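Side-chain contacts in SAM-dependent O-methyltransferase (Leptospira interrogans, PDB 2HNK), which binds S-adenosylhomocysteine in a modified Rossmann fold and probably transfers methyl groups from S-adenosylmethionine to hydroxyl oxygens of its substrates: residues V100-W105 / G109-I114; K113-L118 / S139-G144. One frame throughout, in Å; residues are numbered along the deposited sequence.

Contact 1: V100-W105 / G109-I114; sequences VARKYW and GLENKI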
loop_
_atom_site.group_PDB
_atom_site.type_symbol
_atom_site.label_atom_id
_atom_site.label_comp_id
_atom_site.label_asym_id
_atom_site.label_seq_id
_atom_site.Cartn_x
_atom_site.Cartn_y
_atom_site.Cartn_z
ATOM N N VAL C 100 -26.190 11.518 1.870
ATOM C CA VAL C 100 -25.890 10.777 0.639
ATOM C C VAL C 100 -25.074 9.524 0.973
ATOM O O VAL C 100 -25.385 8.436 0.495
ATOM C CB VAL C 100 -25.133 11.630 -0.415
ATOM C CG1 VAL C 100 -24.929 10.828 -1.732
ATOM C CG2 VAL C 100 -25.862 12.940 -0.682
ATOM N N ALA C 101 -24.046 9.678 1.811
ATOM C CA ALA C 101 -23.240 8.543 2.271
ATOM C C ALA C 101 -24.114 7.415 2.823
ATOM O O ALA C 101 -24.020 6.284 2.354
ATOM C CB ALA C 101 -22.216 8.988 3.302
ATOM N N ARG C 102 -24.978 7.730 3.794
ATOM C CA ARG C 102 -25.846 6.721 4.413
ATOM C C ARG C 102 -26.793 6.054 3.423
ATOM O O ARG C 102 -27.070 4.857 3.525
ATOM C CB ARG C 102 -26.627 7.293 5.598
ATOM C CG ARG C 102 -27.409 6.215 6.334
ATOM C CD ARG C 102 -28.076 6.731 7.590
ATOM N NE ARG C 102 -27.126 7.105 8.637
ATOM C CZ ARG C 102 -26.431 6.249 9.380
ATOM N NH1 ARG C 102 -26.532 4.938 9.177
ATOM N NH2 ARG C 102 -25.618 6.709 10.325
ATOM N N LYS C 103 -27.285 6.825 2.462
ATOM C CA LYS C 103 -28.051 6.264 1.359
ATOM C C LYS C 103 -27.302 5.068 0.750
ATOM O O LYS C 103 -27.883 4.009 0.530
ATOM C CB LYS C 103 -28.317 7.336 0.305
ATOM C CG LYS C 103 -29.010 6.824 -0.943
ATOM C CD LYS C 103 -28.933 7.846 -2.045
ATOM C CE LYS C 103 -29.458 7.271 -3.333
ATOM N NZ LYS C 103 -29.572 8.322 -4.383
ATOM N N TYR C 104 -26.002 5.231 0.518
ATOM C CA TYR C 104 -25.200 4.171 -0.106
ATOM C C TYR C 104 -24.745 3.091 0.864
ATOM O O TYR C 104 -24.665 1.929 0.479
ATOM C CB TYR C 104 -24.054 4.758 -0.932
ATOM C CG TYR C 104 -24.591 5.404 -2.176
ATOM C CD1 TYR C 104 -24.943 6.757 -2.185
ATOM C CD2 TYR C 104 -24.811 4.647 -3.338
ATOM C CE1 TYR C 104 -25.477 7.351 -3.327
ATOM C CE2 TYR C 104 -25.348 5.228 -4.480
ATOM C CZ TYR C 104 -25.682 6.580 -4.466
ATOM O OH TYR C 104 -26.205 7.162 -5.601
ATOM N N TRP C 105 -24.473 3.460 2.115
ATOM C CA TRP C 105 -24.248 2.464 3.161
ATOM C C TRP C 105 -25.437 1.485 3.238
ATOM O O TRP C 105 -25.246 0.260 3.303
ATOM C CB TRP C 105 -24.052 3.124 4.528
ATOM C CG TRP C 105 -22.914 4.100 4.628
ATOM C CD1 TRP C 105 -21.804 4.172 3.825
ATOM C CD2 TRP C 105 -22.749 5.116 5.629
ATOM N NE1 TRP C 105 -20.972 5.175 4.255
ATOM C CE2 TRP C 105 -21.522 5.771 5.359
ATOM C CE3 TRP C 105 -23.518 5.539 6.724
ATOM C CZ2 TRP C 105 -21.050 6.837 6.140
ATOM C CZ3 TRP C 105 -23.052 6.601 7.501
ATOM C CH2 TRP C 105 -21.824 7.236 7.206
ATOM N N GLY C 109 -25.889 -2.519 2.449
ATOM C CA GLY C 109 -26.130 -3.298 3.664
ATOM C C GLY C 109 -24.992 -3.254 4.669
ATOM O O GLY C 109 -24.734 -4.246 5.355
ATOM N N LEU C 110 -24.329 -2.102 4.765
ATOM C CA LEU C 110 -23.103 -1.955 5.559
ATOM C C LEU C 110 -23.255 -1.105 6.824
ATOM O O LEU C 110 -22.290 -0.936 7.576
ATOM C CB LEU C 110 -21.978 -1.365 4.688
ATOM C CG LEU C 110 -21.482 -2.219 3.512
ATOM C CD1 LEU C 110 -20.757 -1.356 2.484
ATOM C CD2 LEU C 110 -20.599 -3.366 3.997
ATOM N N GLU C 111 -24.454 -0.573 7.058
ATOM C CA GLU C 111 -24.703 0.328 8.191
ATOM C C GLU C 111 -24.314 -0.227 9.552
ATOM O O GLU C 111 -23.831 0.516 10.415
ATOM C CB GLU C 111 -26.157 0.759 8.226
ATOM C CG GLU C 111 -26.502 1.814 7.197
ATOM C CD GLU C 111 -27.967 2.153 7.220
ATOM O OE1 GLU C 111 -28.306 3.285 7.626
ATOM O OE2 GLU C 111 -28.775 1.275 6.855
ATOM N N ASN C 112 -24.523 -1.528 9.738
ATOM C CA ASN C 112 -24.183 -2.189 10.994
ATOM C C ASN C 112 -22.714 -1.976 11.379
ATOM O O ASN C 112 -22.382 -1.846 12.559
ATOM C CB ASN C 112 -24.564 -3.677 10.953
ATOM C CG ASN C 112 -23.644 -4.512 10.064
ATOM O OD1 ASN C 112 -22.802 -5.254 10.570
ATOM N ND2 ASN C 112 -23.803 -4.402 8.746
ATOM N N LYS C 113 -21.858 -1.879 10.363
ATOM C CA LYS C 113 -20.407 -1.706 10.543
ATOM C C LYS C 113 -19.991 -0.254 10.741
ATOM O O LYS C 113 -18.849 0.009 11.094
ATOM C CB LYS C 113 -19.665 -2.267 9.323
ATOM C CG LYS C 113 -19.559 -3.786 9.286
ATOM C CD LYS C 113 -19.227 -4.280 7.879
ATOM C CE LYS C 113 -18.147 -5.337 7.911
ATOM N NZ LYS C 113 -17.842 -5.851 6.543
ATOM N N ILE C 114 -20.912 0.682 10.509
ATOM C CA ILE C 114 -20.563 2.102 10.396
ATOM C C ILE C 114 -21.150 2.964 11.510
ATOM O O ILE C 114 -22.336 2.844 11.835
ATOM C CB ILE C 114 -20.987 2.675 9.019
ATOM C CG1 ILE C 114 -20.362 1.861 7.884
ATOM C CG2 ILE C 114 -20.605 4.140 8.897
ATOM C CD1 ILE C 114 -20.934 2.165 6.529
#
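Trp105 and Ile114 meet because both first torsions, chi1 -58° and -56°, set the indole CG and the Ile114 CG1 branch beside their own backbone N, and the delta methyl then lands on the ring. The site is the helix-to-strand turn of a Rossmann-like methyltransferase: helix 95-107 ends in a Schellman motif, with Gly109 at positive phi, and a short 3-10 segment leads into strand 114-118. Ile114 CD1 lies over the five-membered ring of Trp105 in a CH-pi contact, 3.4 Å from its centroid, while Ile114 CG2 sits against the six-membered ring, 3.7 Å from Trp105 CH2. The opposite face of the indole rests on its own helix backbone, at Ala101 O and Arg102 N. Trp105 NE1 is hydrogen-bonded to Ser75 OG, which together with the packing on both faces would hold the ring's rotation. Arg102 bends at chi3, and its guanidinium stands at the indole edge with one face against Trp105 CZ3. From there Arg102 NH1 donates to Glu111 OE1 in a salt bridge of 2.9 Å, almost within the guanidinium plane but reaching the anti side of the carboxylate. Lys106 NZ takes the other oxygen, OE2, so two cations hold one carboxylate. Nearer the backbone, Glu111 CG packs on Trp105 CB. The turn itself is closed by Leu110 N, which donates almost straight (176°) to Trp105 O at 2.9 Å.

Contact 2: K113-L118 / S139-G144; sequences KIFLKL and SDFAFG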
loop_
_atom_site.group_PDB
_atom_site.type_symbol
_atom_site.label_atom_id
_atom_site.label_comp_id
_atom_site.label_asym_id
_atom_site.label_seq_id
_atom_site.Cartn_x
_atom_site.Cartn_y
_atom_site.Cartn_z
ATOM N N LYS C 113 -21.858 -1.879 10.363
ATOM C CA LYS C 113 -20.407 -1.706 10.543
ATOM C C LYS C 113 -19.991 -0.254 10.741
ATOM O O LYS C 113 -18.849 0.009 11.094
ATOM C CB LYS C 113 -19.665 -2.267 9.323
ATOM C CG LYS C 113 -19.559 -3.786 9.286
ATOM C CD LYS C 113 -19.227 -4.280 7.879
ATOM C CE LYS C 113 -18.147 -5.337 7.911
ATOM N NZ LYS C 113 -17.842 -5.851 6.543
ATOM N N ILE C 114 -20.912 0.682 10.509
ATOM C CA ILE C 114 -20.563 2.102 10.396
ATOM C C ILE C 114 -21.150 2.964 11.510
ATOM O O ILE C 114 -22.336 2.844 11.835
ATOM C CB ILE C 114 -20.987 2.675 9.019
ATOM C CG1 ILE C 114 -20.362 1.861 7.884
ATOM C CG2 ILE C 114 -20.605 4.140 8.897
ATOM C CD1 ILE C 114 -20.934 2.165 6.529
ATOM N N PHE C 115 -20.301 3.835 12.065
ATOM C CA PHE C 115 -20.647 4.775 13.128
ATOM C C PHE C 115 -20.436 6.204 12.630
ATOM O O PHE C 115 -19.417 6.513 12.014
ATOM C CB PHE C 115 -19.754 4.544 14.351
ATOM C CG PHE C 115 -19.919 3.189 14.987
ATOM C CD1 PHE C 115 -19.523 2.026 14.318
ATOM C CD2 PHE C 115 -20.444 3.074 16.273
ATOM C CE1 PHE C 115 -19.674 0.779 14.908
ATOM C CE2 PHE C 115 -20.585 1.826 16.878
ATOM C CZ PHE C 115 -20.204 0.680 16.199
ATOM N N LEU C 116 -21.384 7.084 12.900
ATOM C CA LEU C 116 -21.277 8.460 12.430
ATOM C C LEU C 116 -21.338 9.451 13.587
ATOM O O LEU C 116 -22.181 9.333 14.477
ATOM C CB LEU C 116 -22.374 8.759 11.401
ATOM C CG LEU C 116 -22.453 10.145 10.742
ATOM C CD1 LEU C 116 -21.254 10.440 9.866
ATOM C CD2 LEU C 116 -23.725 10.248 9.932
ATOM N N LYS C 117 -20.415 10.405 13.572
ATOM C CA LYS C 117 -20.447 11.532 14.473
ATOM C C LYS C 117 -20.285 12.825 13.681
ATOM O O LYS C 117 -19.200 13.133 13.182
ATOM C CB LYS C 117 -19.365 11.420 15.550
ATOM C CG LYS C 117 -19.502 12.454 16.684
ATOM C CD LYS C 117 -20.900 12.440 17.304
ATOM C CE LYS C 117 -21.067 13.530 18.360
ATOM N NZ LYS C 117 -21.031 14.884 17.760
ATOM N N LEU C 118 -21.387 13.564 13.576
ATOM C CA LEU C 118 -21.403 14.878 12.952
ATOM C C LEU C 118 -20.877 15.913 13.924
ATOM O O LEU C 118 -21.082 15.806 15.134
ATOM C CB LEU C 118 -22.824 15.257 12.520
ATOM C CG LEU C 118 -23.494 14.394 11.443
ATOM C CD1 LEU C 118 -24.988 14.691 11.401
ATOM C CD2 LEU C 118 -22.851 14.577 10.046
ATOM N N SER C 139 -20.191 3.664 21.339
ATOM C CA SER C 139 -20.483 2.460 22.101
ATOM C C SER C 139 -20.351 1.233 21.198
ATOM O O SER C 139 -20.949 1.176 20.107
ATOM C CB SER C 139 -21.881 2.532 22.723
ATOM O OG SER C 139 -22.204 1.309 23.374
ATOM N N ASP C 140 -19.542 0.278 21.658
ATOM C CA ASP C 140 -19.239 -0.972 20.946
ATOM C C ASP C 140 -18.323 -0.769 19.722
ATOM O O ASP C 140 -18.178 -1.666 18.879
ATOM C CB ASP C 140 -20.522 -1.734 20.569
ATOM C CG ASP C 140 -20.308 -3.243 20.485
ATOM O OD1 ASP C 140 -19.172 -3.714 20.720
ATOM O OD2 ASP C 140 -21.280 -3.967 20.186
ATOM N N PHE C 141 -17.711 0.411 19.643
ATOM C CA PHE C 141 -16.677 0.702 18.648
ATOM C C PHE C 141 -15.330 0.731 19.368
ATOM O O PHE C 141 -14.653 -0.299 19.448
ATOM C CB PHE C 141 -16.974 2.024 17.911
ATOM C CG PHE C 141 -15.876 2.481 16.982
ATOM C CD1 PHE C 141 -15.641 1.826 15.775
ATOM C CD2 PHE C 141 -15.088 3.583 17.306
ATOM C CE1 PHE C 141 -14.624 2.260 14.916
ATOM C CE2 PHE C 141 -14.075 4.011 16.464
ATOM C CZ PHE C 141 -13.845 3.352 15.261
ATOM N N ALA C 142 -14.966 1.890 19.920
ATOM C CA ALA C 142 -13.695 2.066 20.637
ATOM C C ALA C 142 -13.645 3.441 21.294
ATOM O O ALA C 142 -14.428 4.323 20.944
ATOM C CB ALA C 142 -12.501 1.881 19.691
ATOM N N PHE C 143 -12.732 3.609 22.252
ATOM C CA PHE C 143 -12.476 4.908 22.878
ATOM C C PHE C 143 -11.147 4.922 23.617
ATOM O O PHE C 143 -10.550 3.873 23.854
ATOM C CB PHE C 143 -13.625 5.338 23.803
ATOM C CG PHE C 143 -13.760 4.503 25.037
ATOM C CD1 PHE C 143 -13.168 4.910 26.237
ATOM C CD2 PHE C 143 -14.483 3.313 25.011
ATOM C CE1 PHE C 143 -13.290 4.135 27.387
ATOM C CE2 PHE C 143 -14.615 2.530 26.159
ATOM C CZ PHE C 143 -14.018 2.944 27.353
ATOM N N GLY C 144 -10.686 6.116 23.969
ATOM C CA GLY C 144 -9.434 6.269 24.709
ATOM C C GLY C 144 -8.221 6.184 23.805
ATOM O O GLY C 144 -8.341 5.805 22.639
#
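Phe115 in strand 114-118 and Phe141 in an irregular loop come nearest along the backbone, their CA atoms 7.9 Å apart, so the two segments are bridged by side chains and not by strand pairing. Both residues send their CB toward the other segment. The strand is one edge of the Rossmann-like sheet within this chain, bonded through its backbone to strand 87-92, and the loop precedes strand 148-153. The contact lies over strand 87-92, whose Lys87 and Leu89 touch both phenylalanines. Phe115 carries it. With CG beside the backbone N (chi1 -63°), its ring reaches across to the loop and presents one face to Phe141 CB. Phe141 CB sits 3.9 Å from the Phe115 ring centroid and only 14° off the normal, a CH-pi contact, with Phe115 CE2 the ring atom nearest to it at 3.8 Å. Phe141 CG is anti to its own backbone N, and the ring that follows lies obliquely against that of Phe115: the centroids are 5.3 Å apart and the planes are inclined at 44°. At the rim of the Phe115 ring, near its plane, Ser139 O comes within 3.3 Å of Phe115 CE2. Ile148 packs on Phe141. Polar groups of the loop are engaged beside the aromatic pair, Asp140 O by Lys87 NZ and Phe141 O by Arg63 NE. Between the segments the attraction is probably mainly dispersive, with a small electrostatic term likely where the carbonyl of Ser139 faces the weakly positive ring edge of Phe115.

Overall arrangement
From the N terminus, the chain enters contact 1 on helix 95-107, whose last turn runs straight into 109-114 and so closes a tight helix-to-strand turn. Contact 2 begins where that turn ends, sharing Lys113 and Ile114, and closes a far longer loop that includes helix 121-130 before 139-144 returns to the sheet. The two closures follow one another along the chain and neither nests nor crosses. In strand 114-118 Ile114 faces helix 95-107, whereas Phe115 faces the 139-144 loop, so an edge strand is held from both sides. Leu116 joins the contacts, packing on Arg102 and Trp105; their centres are about 14 Å apart.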